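Local coordinates for protein 2-dehydropantoate 2-reductase (Geobacter metallireducens, PDB 3HN2) that probably catalyses the NADPH-dependent reduction of 2-dehydropantoate (ketopantoate) to (R)-pantoate, a step of pantothenate biosynthesis, at residues G107-L112 with E119-G124; G157-L162 with C173-D178; L187-P192 with D243-F248; G195-L200 with N205-R210; E223-A228 with T235-G240. All blocks are in the same frame, centred on the assembly; numbering follows the deposited sequence.

Interaction 1: residues G107-L112 with E119-G124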
# COMPACT_ATOMS: atom_id res chain seq x y z
N GLY A 107 -14.48 7.95 20.79
CA GLY A 107 -15.21 7.83 22.04
C GLY A 107 -14.61 6.86 23.04
O GLY A 107 -14.90 6.94 24.23
N ASN A 108 -13.77 5.94 22.54
CA ASN A 108 -13.18 4.87 23.34
C ASN A 108 -12.28 5.41 24.43
O ASN A 108 -12.40 5.01 25.59
CB ASN A 108 -12.41 3.90 22.44
CG ASN A 108 -13.27 3.34 21.31
OD1 ASN A 108 -14.46 3.06 21.49
ND2 ASN A 108 -12.66 3.16 20.14
N GLU A 109 -11.40 6.34 24.06
CA GLU A 109 -10.51 6.99 25.01
C GLU A 109 -11.29 7.69 26.12
O GLU A 109 -10.94 7.58 27.29
CB GLU A 109 -9.59 7.99 24.32
CG GLU A 109 -8.40 7.37 23.60
CD GLU A 109 -8.68 6.99 22.13
OE1 GLU A 109 -9.77 7.30 21.59
OE2 GLU A 109 -7.79 6.39 21.51
N GLU A 110 -12.35 8.38 25.73
CA GLU A 110 -13.15 9.23 26.61
C GLU A 110 -14.05 8.43 27.54
O GLU A 110 -14.28 8.83 28.69
CB GLU A 110 -13.98 10.22 25.78
CG GLU A 110 -13.17 11.22 24.96
CD GLU A 110 -12.81 10.74 23.54
OE1 GLU A 110 -12.65 11.60 22.64
OE2 GLU A 110 -12.70 9.52 23.31
N ALA A 111 -14.58 7.31 27.04
CA ALA A 111 -15.45 6.43 27.82
C ALA A 111 -14.70 5.85 29.00
O ALA A 111 -15.14 5.95 30.14
CB ALA A 111 -16.01 5.32 26.95
N LEU A 112 -13.54 5.26 28.70
CA LEU A 112 -12.63 4.68 29.68
C LEU A 112 -12.07 5.73 30.63
O LEU A 112 -11.77 5.42 31.79
CB LEU A 112 -11.47 3.99 28.96
CG LEU A 112 -11.73 2.77 28.08
CD1 LEU A 112 -10.56 2.54 27.13
CD2 LEU A 112 -12.00 1.53 28.92
N GLU A 119 -5.98 10.27 33.40
CA GLU A 119 -4.53 10.15 33.45
C GLU A 119 -4.03 8.70 33.38
O GLU A 119 -2.83 8.45 33.50
CB GLU A 119 -3.94 10.88 34.67
CG GLU A 119 -4.34 10.32 36.03
CD GLU A 119 -5.64 10.91 36.56
OE1 GLU A 119 -6.71 10.56 36.02
OE2 GLU A 119 -5.58 11.72 37.50
N ARG A 120 -4.95 7.76 33.17
CA ARG A 120 -4.61 6.35 32.98
C ARG A 120 -4.66 5.97 31.50
O ARG A 120 -4.12 4.94 31.10
CB ARG A 120 -5.57 5.43 33.75
CG ARG A 120 -5.99 5.92 35.13
CD ARG A 120 -6.92 4.92 35.81
NE ARG A 120 -6.19 4.03 36.71
CZ ARG A 120 -6.26 4.07 38.04
NH1 ARG A 120 -5.55 3.22 38.76
NH2 ARG A 120 -7.04 4.95 38.65
N ILE A 121 -5.30 6.81 30.68
CA ILE A 121 -5.71 6.41 29.33
C ILE A 121 -4.66 6.71 28.27
O ILE A 121 -4.16 7.83 28.18
CB ILE A 121 -7.10 7.00 28.95
CG1 ILE A 121 -8.13 6.71 30.05
CG2 ILE A 121 -7.60 6.49 27.60
CD1 ILE A 121 -8.29 5.24 30.45
N ILE A 122 -4.32 5.69 27.48
CA ILE A 122 -3.42 5.84 26.35
C ILE A 122 -4.13 5.36 25.07
O ILE A 122 -4.69 4.27 25.01
CB ILE A 122 -2.06 5.09 26.58
CG1 ILE A 122 -1.26 5.73 27.71
CG2 ILE A 122 -1.19 5.13 25.33
CD1 ILE A 122 -1.39 5.04 29.05
N GLY A 123 -4.12 6.21 24.06
CA GLY A 123 -4.72 5.87 22.79
C GLY A 123 -3.68 5.37 21.82
O GLY A 123 -2.63 5.99 21.63
N GLY A 124 -3.97 4.23 21.21
CA GLY A 124 -3.14 3.68 20.16
C GLY A 124 -3.93 3.52 18.88
O GLY A 124 -4.84 2.69 18.81
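Glu-109 of helix 108-112 lies across from Gly-123 of strand 121-124, the two segments running nearly antiparallel at 165° with their axes 8.6 Å apart. Ile-121 carries most of the apolar packing. Its CG2 rests on the first helical turn, 3.5 Å from Glu-109 O, while its CD1 reaches on to Leu-112, 3.7 Å from Leu-112 CB. The branch at CB explains this double reach: CG2 stands anti to the backbone N and CG1 anti to the carbonyl carbon (chi1 -51°), which spreads the two arms along the helix. A beta-branched residue suits a strand and here spans one helical turn; an alanine here would probably leave Leu-112 CB without its apolar partner and open a gap between helix and sheet. Glu-109 bends at chi2 (90°) and lays its carboxylate farther along the strand, beside Gly-123, with Glu-109 OE2 3.4 Å from Gly-123 CA. The glycine is apt, since a CB at that position would collide with the carboxylate. This is the helix-to-strand packing of a beta-alpha-beta unit in the Rossmann-type domain, strand 98-101 leading into the helix. No hydrogen bond joins the segments. The contact is van der Waals packing, part of it carbonyl and carboxylate oxygen against carbon, and the buried charge of Glu-109 is answered from elsewhere, by a salt bridge from OE2 to NE of Arg-183.

Interaction 2: residues G157-L162 with C173-D178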
# COMPACT_ATOMS: atom_id res chain seq x y z
N GLY A 157 8.01 9.95 29.11
CA GLY A 157 8.52 8.69 29.66
C GLY A 157 7.49 7.59 29.55
O GLY A 157 7.76 6.58 28.92
N ARG A 158 6.31 7.82 30.13
CA ARG A 158 5.16 6.92 30.02
C ARG A 158 4.86 6.46 28.59
O ARG A 158 4.70 5.27 28.34
CB ARG A 158 3.93 7.58 30.68
CG ARG A 158 2.58 7.29 30.03
CD ARG A 158 1.46 7.96 30.80
NE ARG A 158 0.33 8.34 29.95
CZ ARG A 158 -0.91 8.51 30.40
NH1 ARG A 158 -1.89 8.87 29.58
NH2 ARG A 158 -1.18 8.32 31.68
N ILE A 159 4.83 7.41 27.65
CA ILE A 159 4.49 7.13 26.26
C ILE A 159 5.68 6.53 25.51
O ILE A 159 5.51 5.66 24.65
CB ILE A 159 3.91 8.39 25.56
CG1 ILE A 159 2.62 8.84 26.25
CG2 ILE A 159 3.62 8.15 24.08
CD1 ILE A 159 1.56 7.75 26.36
N GLU A 160 6.89 6.97 25.85
CA GLU A 160 8.10 6.44 25.23
C GLU A 160 8.48 5.06 25.75
O GLU A 160 9.03 4.26 25.00
CB GLU A 160 9.28 7.42 25.36
CG GLU A 160 9.13 8.72 24.55
CD GLU A 160 9.15 8.51 23.03
OE1 GLU A 160 9.78 7.54 22.55
OE2 GLU A 160 8.54 9.34 22.32
N GLU A 161 8.19 4.79 27.03
CA GLU A 161 8.40 3.46 27.62
C GLU A 161 7.50 2.40 26.97
O GLU A 161 7.93 1.27 26.77
CB GLU A 161 8.16 3.46 29.14
CG GLU A 161 9.37 3.89 29.97
CD GLU A 161 9.02 4.16 31.44
OE1 GLU A 161 7.82 4.19 31.81
OE2 GLU A 161 9.96 4.35 32.24
N LEU A 162 6.27 2.78 26.65
CA LEU A 162 5.35 1.91 25.92
C LEU A 162 5.77 1.72 24.46
O LEU A 162 5.72 0.61 23.93
CB LEU A 162 3.91 2.44 26.00
CG LEU A 162 3.15 2.27 27.32
CD1 LEU A 162 1.79 2.95 27.24
CD2 LEU A 162 2.99 0.80 27.68
N CYS A 173 6.57 1.18 16.06
CA CYS A 173 5.73 1.97 16.96
C CYS A 173 6.18 3.42 17.10
O CYS A 173 7.30 3.70 17.51
CB CYS A 173 5.67 1.30 18.33
SG CYS A 173 4.40 1.97 19.40
N ARG A 174 5.28 4.33 16.74
CA ARG A 174 5.56 5.76 16.73
C ARG A 174 4.89 6.46 17.93
O ARG A 174 4.23 5.81 18.73
CB ARG A 174 5.12 6.36 15.37
CG ARG A 174 5.76 7.70 14.96
CD ARG A 174 7.28 7.71 15.13
NE ARG A 174 7.75 9.00 15.64
CZ ARG A 174 8.16 9.22 16.89
NH1 ARG A 174 8.56 10.44 17.25
NH2 ARG A 174 8.17 8.24 17.78
N THR A 175 5.08 7.76 18.05
CA THR A 175 4.50 8.55 19.14
C THR A 175 4.11 9.93 18.63
O THR A 175 4.84 10.53 17.84
CB THR A 175 5.50 8.62 20.34
OG1 THR A 175 5.27 7.49 21.19
CG2 THR A 175 5.35 9.90 21.15
N THR A 176 2.94 10.40 19.05
CA THR A 176 2.47 11.73 18.67
C THR A 176 1.99 12.54 19.88
O THR A 176 1.74 11.98 20.95
CB THR A 176 1.37 11.63 17.56
OG1 THR A 176 1.18 12.92 16.95
CG2 THR A 176 0.05 11.11 18.13
N ASP A 177 1.89 13.86 19.71
CA ASP A 177 1.37 14.76 20.75
C ASP A 177 -0.11 15.05 20.51
O ASP A 177 -0.81 15.55 21.40
CB ASP A 177 2.15 16.08 20.78
CG ASP A 177 3.60 15.91 21.17
OD1 ASP A 177 4.02 14.77 21.48
OD2 ASP A 177 4.34 16.92 21.17
N ASP A 178 -0.56 14.74 19.30
CA ASP A 178 -1.94 14.96 18.91
C ASP A 178 -2.60 13.63 18.58
O ASP A 178 -2.70 13.23 17.41
CB ASP A 178 -2.00 15.93 17.73
CG ASP A 178 -3.28 16.74 17.70
OD1 ASP A 178 -4.21 16.45 18.50
OD2 ASP A 178 -3.35 17.67 16.86
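Thr-175 turns its CB toward the helix and presents its two branches to neighbouring residues of one turn, crossing both Ile-159 and Glu-160 at a slant. Its hydroxyl oxygen packs beside Ile-159, with Thr-175 OG1 3.4 Å from Ile-159 CG2, and its methyl also packs against that CG2. The same methyl also meets a carboxylate: Thr-175 CG2 lies 3.4 Å from Glu-160 OE2. With OG1 at chi1 -88° the methyl stands anti to the backbone N, and OG1 makes a weak hydrogen bond back to Arg-174 O. Threonine thus suits this partly exposed strand position, offering a methyl to the helix while its hydroxyl finds a backbone acceptor. A glycine in its place would probably leave Ile-159 CG2 and the Glu-160 carboxylate without their packing partner and Arg-174 O without this weak bond. Glu-160 bends at chi2 (-67°), which brings its carboxylate round toward the strand; Arg-174 NH2 stands 4.7 Å from Glu-160 OE2, close enough that the opposite charges may attract, though not in contact. Ile-159 also reaches strands 121-129 and 142-150. Helix 157-168 connects strand 142-150 to the parallel edge strand 173-175, a beta-alpha-beta crossover at one end of the large mixed sheet.

Interaction 3: residues L187-P192 with D243-F248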
# COMPACT_ATOMS: atom_id res chain seq x y z
N LEU A 187 -9.69 7.81 10.48
CA LEU A 187 -11.10 7.91 10.08
C LEU A 187 -11.26 8.31 8.62
O LEU A 187 -12.23 7.93 7.98
CB LEU A 187 -11.85 8.89 11.00
CG LEU A 187 -12.85 8.38 12.05
CD1 LEU A 187 -12.74 6.88 12.35
CD2 LEU A 187 -12.76 9.20 13.36
N VAL A 188 -10.29 9.07 8.11
CA VAL A 188 -10.24 9.44 6.70
C VAL A 188 -10.13 8.20 5.80
O VAL A 188 -10.62 8.20 4.68
CB VAL A 188 -9.10 10.45 6.40
CG1 VAL A 188 -8.93 10.69 4.88
CG2 VAL A 188 -9.38 11.76 7.09
N TRP A 189 -9.51 7.14 6.32
CA TRP A 189 -9.42 5.89 5.59
C TRP A 189 -10.58 4.95 5.91
O TRP A 189 -11.15 4.32 5.00
CB TRP A 189 -8.09 5.18 5.87
CG TRP A 189 -7.86 4.08 4.91
CD1 TRP A 189 -7.25 4.17 3.68
CD2 TRP A 189 -8.28 2.71 5.04
NE1 TRP A 189 -7.24 2.94 3.07
CE2 TRP A 189 -7.88 2.03 3.87
CE3 TRP A 189 -8.96 2.00 6.04
CZ2 TRP A 189 -8.12 0.67 3.67
CZ3 TRP A 189 -9.21 0.63 5.85
CH2 TRP A 189 -8.79 -0.01 4.66
N ASN A 190 -10.89 4.83 7.21
CA ASN A 190 -11.85 3.85 7.72
C ASN A 190 -13.28 4.10 7.30
O ASN A 190 -14.08 3.17 7.24
CB ASN A 190 -11.80 3.79 9.26
CG ASN A 190 -10.95 2.64 9.78
OD1 ASN A 190 -10.19 2.01 9.04
ND2 ASN A 190 -11.06 2.38 11.08
N ILE A 191 -13.63 5.35 7.03
CA ILE A 191 -15.01 5.67 6.69
C ILE A 191 -15.37 5.29 5.24
O ILE A 191 -16.29 4.49 5.07
CB ILE A 191 -15.43 7.10 7.16
CG1 ILE A 191 -15.55 7.11 8.69
CG2 ILE A 191 -16.75 7.51 6.52
CD1 ILE A 191 -15.91 8.45 9.31
N PRO A 192 -14.65 5.82 4.20
CA PRO A 192 -14.98 5.35 2.84
C PRO A 192 -14.81 3.85 2.64
O PRO A 192 -15.69 3.21 2.07
CB PRO A 192 -14.00 6.11 1.94
CG PRO A 192 -12.92 6.57 2.86
CD PRO A 192 -13.58 6.83 4.16
N ASP A 243 -5.47 12.58 -1.50
CA ASP A 243 -4.63 12.04 -2.57
C ASP A 243 -3.69 10.97 -2.04
O ASP A 243 -3.38 10.00 -2.74
CB ASP A 243 -3.80 13.16 -3.22
CG ASP A 243 -4.67 14.21 -3.89
OD1 ASP A 243 -5.23 15.07 -3.18
OD2 ASP A 243 -4.78 14.19 -5.14
N ASP A 244 -3.29 11.14 -0.79
CA ASP A 244 -2.37 10.24 -0.11
C ASP A 244 -3.02 8.95 0.41
O ASP A 244 -2.31 7.97 0.58
CB ASP A 244 -1.64 10.99 1.02
CG ASP A 244 -0.74 12.12 0.50
OD1 ASP A 244 -0.17 11.98 -0.60
OD2 ASP A 244 -0.61 13.15 1.19
N MET A 245 -4.33 8.93 0.67
CA MET A 245 -4.98 7.68 1.08
C MET A 245 -5.59 7.01 -0.17
O MET A 245 -5.86 5.81 -0.19
CB MET A 245 -6.07 7.89 2.15
CG MET A 245 -5.62 8.55 3.49
SD MET A 245 -4.08 7.88 4.15
CE MET A 245 -4.64 6.40 4.96
N LEU A 246 -5.79 7.81 -1.21
CA LEU A 246 -6.24 7.32 -2.50
C LEU A 246 -5.13 6.45 -3.09
O LEU A 246 -5.40 5.33 -3.53
CB LEU A 246 -6.56 8.52 -3.41
CG LEU A 246 -7.72 8.53 -4.40
CD1 LEU A 246 -8.97 7.82 -3.89
CD2 LEU A 246 -8.05 9.98 -4.75
N GLU A 247 -3.90 6.95 -3.05
CA GLU A 247 -2.73 6.23 -3.57
C GLU A 247 -2.26 5.10 -2.64
O GLU A 247 -1.75 4.09 -3.11
CB GLU A 247 -1.57 7.19 -3.84
CG GLU A 247 -1.77 8.12 -5.04
CD GLU A 247 -0.63 9.12 -5.21
OE1 GLU A 247 -0.78 10.06 -6.02
OE2 GLU A 247 0.41 8.97 -4.54
N PHE A 248 -2.43 5.30 -1.33
CA PHE A 248 -2.03 4.32 -0.31
C PHE A 248 -2.85 3.04 -0.42
O PHE A 248 -2.29 1.94 -0.39
CB PHE A 248 -2.17 4.93 1.09
CG PHE A 248 -2.02 3.95 2.23
CD1 PHE A 248 -0.76 3.54 2.65
CD2 PHE A 248 -3.14 3.48 2.90
CE1 PHE A 248 -0.62 2.64 3.70
CE2 PHE A 248 -3.02 2.59 3.96
CZ PHE A 248 -1.75 2.17 4.36
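Met-245 and Trp-189 face each other where helices 187-192 and 243-248 of the helical ketopantoate reductase C-terminal domain cross at -57°, their axes 10.4 Å apart. From its CB, Met-245 already lies 4.2 Å from Trp-189 CD1. The next atom, Met-245 CG, turns to the residue before Trp-189 and packs 4.2 Å from Val-188 CG1. The chain then folds at chi2 and again, about the CG-SD bond, at chi3, a doubled bend that carries the terminal methyl back to the indole. There Met-245 CE sits 3.7 Å from Trp-189 CD1 and 3.8 Å from Trp-189 CB, approaching the ring obliquely. An unbranched, flexible methionine suits this place because it can curl to fill the space beside a rigid indole. One turn on, Phe-248 points its edge toward the face of the five-membered ring of Trp-189, an offset edge-to-face pair with centroids 5.9 Å apart and planes at 82°. The nearest atoms of this pair are Phe-248 CD2 and Trp-189 NE1. Trp-189 swings its ring toward the second helix because CG is anti to the backbone N (chi1 -167°). Around them, Phe-193 stacks on the indole, Phe-127 meets both rings, and Glu-247 of the second subunit packs on Phe-248, placing the contact beside the dimer interface. Across the two helices the contact is wholly apolar and aromatic, but the buried indole N-H is not wasted: NE1 hydrogen-bonds to OG1 of Thr-249, a polar tie that should limit rotation of the ring the other groups pack against.

Interaction 4: residues G195-L200 with N205-R210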
# COMPACT_ATOMS: atom_id res chain seq x y z
N GLY A 195 -16.76 1.44 5.15
CA GLY A 195 -18.15 1.72 4.77
C GLY A 195 -18.62 1.09 3.46
O GLY A 195 -19.55 0.28 3.46
N LEU A 196 -17.97 1.46 2.36
CA LEU A 196 -18.40 1.06 1.00
C LEU A 196 -18.27 -0.43 0.75
O LEU A 196 -19.20 -1.05 0.26
CB LEU A 196 -17.59 1.83 -0.06
CG LEU A 196 -18.11 3.13 -0.70
CD1 LEU A 196 -19.18 3.85 0.11
CD2 LEU A 196 -16.94 4.05 -1.00
N CYS A 197 -17.11 -0.98 1.12
CA CYS A 197 -16.80 -2.40 0.97
C CYS A 197 -17.78 -3.33 1.68
O CYS A 197 -18.15 -4.36 1.13
CB CYS A 197 -15.39 -2.68 1.48
SG CYS A 197 -14.13 -1.74 0.65
N ALA A 198 -18.17 -2.97 2.90
CA ALA A 198 -19.13 -3.76 3.66
C ALA A 198 -20.52 -3.69 3.03
O ALA A 198 -21.23 -4.69 2.94
CB ALA A 198 -19.16 -3.30 5.11
N LEU A 199 -20.89 -2.49 2.57
CA LEU A 199 -22.18 -2.24 1.93
C LEU A 199 -22.32 -2.93 0.56
O LEU A 199 -23.31 -3.60 0.31
CB LEU A 199 -22.37 -0.73 1.78
CG LEU A 199 -23.54 -0.20 0.98
CD1 LEU A 199 -24.91 -0.54 1.55
CD2 LEU A 199 -23.35 1.30 0.76
N LEU A 200 -21.33 -2.74 -0.30
CA LEU A 200 -21.34 -3.30 -1.65
C LEU A 200 -20.90 -4.76 -1.67
O LEU A 200 -21.10 -5.45 -2.67
CB LEU A 200 -20.44 -2.48 -2.58
CG LEU A 200 -20.91 -1.10 -3.03
CD1 LEU A 200 -19.74 -0.24 -3.46
CD2 LEU A 200 -21.95 -1.20 -4.14
N ASN A 205 -10.07 -2.68 -4.24
CA ASN A 205 -9.62 -2.46 -5.63
C ASN A 205 -10.74 -2.13 -6.61
O ASN A 205 -10.53 -1.37 -7.56
CB ASN A 205 -8.83 -3.65 -6.15
CG ASN A 205 -9.64 -4.93 -6.17
OD1 ASN A 205 -9.88 -5.56 -5.14
ND2 ASN A 205 -10.07 -5.33 -7.36
N LEU A 206 -11.92 -2.69 -6.37
CA LEU A 206 -13.10 -2.43 -7.18
C LEU A 206 -13.67 -1.04 -6.94
O LEU A 206 -13.93 -0.31 -7.91
CB LEU A 206 -14.16 -3.51 -6.93
CG LEU A 206 -13.79 -4.95 -7.31
CD1 LEU A 206 -14.98 -5.88 -7.09
CD2 LEU A 206 -13.29 -5.05 -8.74
N ILE A 207 -13.85 -0.67 -5.66
CA ILE A 207 -14.27 0.68 -5.25
C ILE A 207 -13.37 1.73 -5.89
O ILE A 207 -13.84 2.76 -6.38
CB ILE A 207 -14.27 0.85 -3.68
CG1 ILE A 207 -15.56 0.30 -3.06
CG2 ILE A 207 -14.17 2.34 -3.26
CD1 ILE A 207 -15.51 -1.17 -2.71
N LEU A 208 -12.06 1.45 -5.90
CA LEU A 208 -11.06 2.31 -6.53
C LEU A 208 -10.97 2.24 -8.06
O LEU A 208 -10.28 3.05 -8.66
CB LEU A 208 -9.68 1.98 -5.94
CG LEU A 208 -9.12 2.80 -4.76
CD1 LEU A 208 -10.08 3.88 -4.25
CD2 LEU A 208 -8.67 1.89 -3.64
N ALA A 209 -11.65 1.28 -8.69
CA ALA A 209 -11.48 1.08 -10.14
C ALA A 209 -12.29 2.05 -10.99
O ALA A 209 -11.80 2.56 -11.99
CB ALA A 209 -11.78 -0.36 -10.55
N ARG A 210 -13.54 2.31 -10.58
CA ARG A 210 -14.41 3.26 -11.28
C ARG A 210 -14.09 4.71 -10.93
O ARG A 210 -14.00 5.07 -9.76
CB ARG A 210 -15.88 2.97 -10.98
CG ARG A 210 -16.53 2.08 -12.01
CD ARG A 210 -18.02 1.92 -11.77
NE ARG A 210 -18.60 0.97 -12.72
CZ ARG A 210 -18.66 -0.35 -12.54
NH1 ARG A 210 -19.20 -1.12 -13.47
NH2 ARG A 210 -18.17 -0.90 -11.43
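Ile-207 packs against three residues of the last turns of helix 179-200, and all the contacts across the two segments are apolar. Two come from its CG1: Leu-196 CB lies 3.9 Å from Ile-207 CG1, and Leu-200 CD1, one turn later, approaches the same atom at 4.2 Å. The gamma methyl meets the same Leu-196 farther out, at CD2, which lies 4.0 Å from Ile-207 CG2. CG1 (chi1 -82°) is anti to the carbonyl carbon and CG2 anti to the backbone N, which divides the branches in this way. In the all-helical C-terminal domain of the ketopantoate reductase family to which these segments belong, a short helix, 204-207, follows a tight connection and packs against the end of the long one. A branched aliphatic residue suits the inner side of the short helix, reaching several partners at once.

The third apolar contact involves sulfur. Cys-197 SG meets the end of the isoleucine, 3.7 Å from Ile-207 CD1; a small, weakly polar thiol fits closely against a methyl in this buried setting. Hydrogen bonding lies away from the shared surface: Ala-198 O and Leu-199 O accept bonds from the guanidinium of Arg-263, while Asn-205 ND2 donates to Asn-50 OD1 of the second subunit.

Interaction 5: residues E223-A228 with T235-G240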
# COMPACT_ATOMS: atom_id res chain seq x y z
N GLU A 223 -15.20 15.28 3.77
CA GLU A 223 -16.18 15.55 4.82
C GLU A 223 -15.61 15.21 6.18
O GLU A 223 -15.73 16.00 7.11
CB GLU A 223 -17.46 14.74 4.58
CG GLU A 223 -18.31 15.24 3.42
CD GLU A 223 -19.62 14.48 3.28
OE1 GLU A 223 -20.00 13.72 4.20
OE2 GLU A 223 -20.27 14.66 2.23
N VAL A 224 -14.97 14.04 6.27
CA VAL A 224 -14.27 13.57 7.46
C VAL A 224 -13.18 14.56 7.90
O VAL A 224 -13.04 14.84 9.09
CB VAL A 224 -13.67 12.16 7.24
CG1 VAL A 224 -12.96 11.65 8.48
CG2 VAL A 224 -14.75 11.18 6.83
N ILE A 225 -12.44 15.08 6.92
CA ILE A 225 -11.43 16.12 7.15
C ILE A 225 -12.07 17.41 7.69
O ILE A 225 -11.55 18.01 8.65
CB ILE A 225 -10.60 16.38 5.87
CG1 ILE A 225 -9.64 15.21 5.61
CG2 ILE A 225 -9.79 17.66 5.97
CD1 ILE A 225 -9.05 15.18 4.20
N ALA A 226 -13.19 17.82 7.09
CA ALA A 226 -13.92 19.02 7.53
C ALA A 226 -14.47 18.87 8.95
O ALA A 226 -14.47 19.82 9.74
CB ALA A 226 -15.03 19.34 6.57
N GLY A 227 -14.91 17.66 9.28
CA GLY A 227 -15.36 17.32 10.62
C GLY A 227 -14.20 17.21 11.59
O GLY A 227 -14.39 17.36 12.80
N ALA A 228 -13.01 16.93 11.06
CA ALA A 228 -11.81 16.83 11.88
C ALA A 228 -11.24 18.20 12.21
O ALA A 228 -10.86 18.45 13.34
CB ALA A 228 -10.76 15.99 11.17
N THR A 235 -3.05 20.92 15.12
CA THR A 235 -2.60 21.18 13.75
C THR A 235 -3.62 20.67 12.72
O THR A 235 -4.09 19.53 12.81
CB THR A 235 -1.15 20.64 13.49
OG1 THR A 235 -0.86 20.67 12.09
CG2 THR A 235 -0.98 19.21 14.02
N PHE A 236 -3.95 21.53 11.76
CA PHE A 236 -4.99 21.26 10.76
C PHE A 236 -4.63 20.15 9.78
O PHE A 236 -3.53 20.15 9.22
CB PHE A 236 -5.32 22.54 9.98
CG PHE A 236 -6.45 23.34 10.56
CD1 PHE A 236 -7.62 23.54 9.84
CD2 PHE A 236 -6.35 23.88 11.84
CE1 PHE A 236 -8.67 24.28 10.37
CE2 PHE A 236 -7.39 24.62 12.39
CZ PHE A 236 -8.56 24.82 11.65
N ILE A 237 -5.55 19.21 9.59
CA ILE A 237 -5.41 18.20 8.54
C ILE A 237 -5.74 18.87 7.22
O ILE A 237 -6.85 19.39 7.03
CB ILE A 237 -6.33 16.98 8.76
CG1 ILE A 237 -6.13 16.39 10.16
CG2 ILE A 237 -6.09 15.92 7.68
CD1 ILE A 237 -7.15 15.34 10.55
N ALA A 238 -4.76 18.89 6.34
CA ALA A 238 -4.94 19.45 5.01
C ALA A 238 -5.62 18.41 4.16
O ALA A 238 -5.45 17.22 4.40
CB ALA A 238 -3.60 19.82 4.41
N ASP A 239 -6.41 18.85 3.17
CA ASP A 239 -6.75 17.95 2.06
C ASP A 239 -5.54 17.88 1.14
O ASP A 239 -4.68 18.77 1.16
CB ASP A 239 -8.03 18.34 1.30
CG ASP A 239 -8.27 19.83 1.25
OD1 ASP A 239 -9.42 20.25 1.51
OD2 ASP A 239 -7.33 20.59 0.93
N GLY A 240 -5.46 16.81 0.36
CA GLY A 240 -4.20 16.38 -0.20
C GLY A 240 -3.80 15.14 0.58
O GLY A 240 -3.19 14.23 0.02
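Ile-225 and Ile-237 supply most of the apolar contact, meeting where helix 223-228 faces the extended segment 235-240. Ile-225 CG1 lies 4.2 Å from Ile-237 CG2. The far end of Ile-237 goes to a second helical residue, its CD1 resting 3.7 Å from Ala-228 CB. Ile-237 gains that reach by an extended chain (chi2 170°), and alanine suits the helix there because its short methyl lets the isoleucine end come close to the backbone. Both isoleucines are buried, whereas Asp-239 on the same segment is exposed to solvent, as befits a carboxylate at the border of an apolar patch.

Contacts of methyls with backbone make up the second group. With CG1 at chi1 -73°, Ile-225 CG2 stands anti to the backbone N and lies 3.6 Å from Ile-237 O, and Ile-225 CD1 reaches Asp-239 CA at 4.2 Å. No hydrogen bond crosses between the segments. The polar needs are met from nearby: Ile-237 O accepts a bond from Asn-229 ND2, and Thr-235 O one from Arg-181 NH1.

Val-188 of helix 179-200 also touches Ile-225. The packing of Ile-237 and the Asn-229 bond hold the loop over helix 211-229 on its way to helix 241-249, an irregular connection between helices within the helical C-terminal domain.

From the N terminus, interaction 1 closes a short loop between helix 108-115 and strand 121-129, and interaction 2 follows in series between helix 157-168 and strand 173-175. The two touch, as Arg-158 donates to Glu-119 O and Ile-159 packs on Ile-122, and both reach the same large sheet. Strand 173-175 then leads into helix 179-200 of the C-terminal domain. There interaction 3 spans the longest loop, from 187-192 to 243-248, and encloses the shorter loops of interactions 4 and 5, which succeed each other. Val-188 meets Val-224 and Ile-225, joining interactions 3 and 5; Leu-246 on Leu-208 joins interactions 3 and 4. No pair crosses.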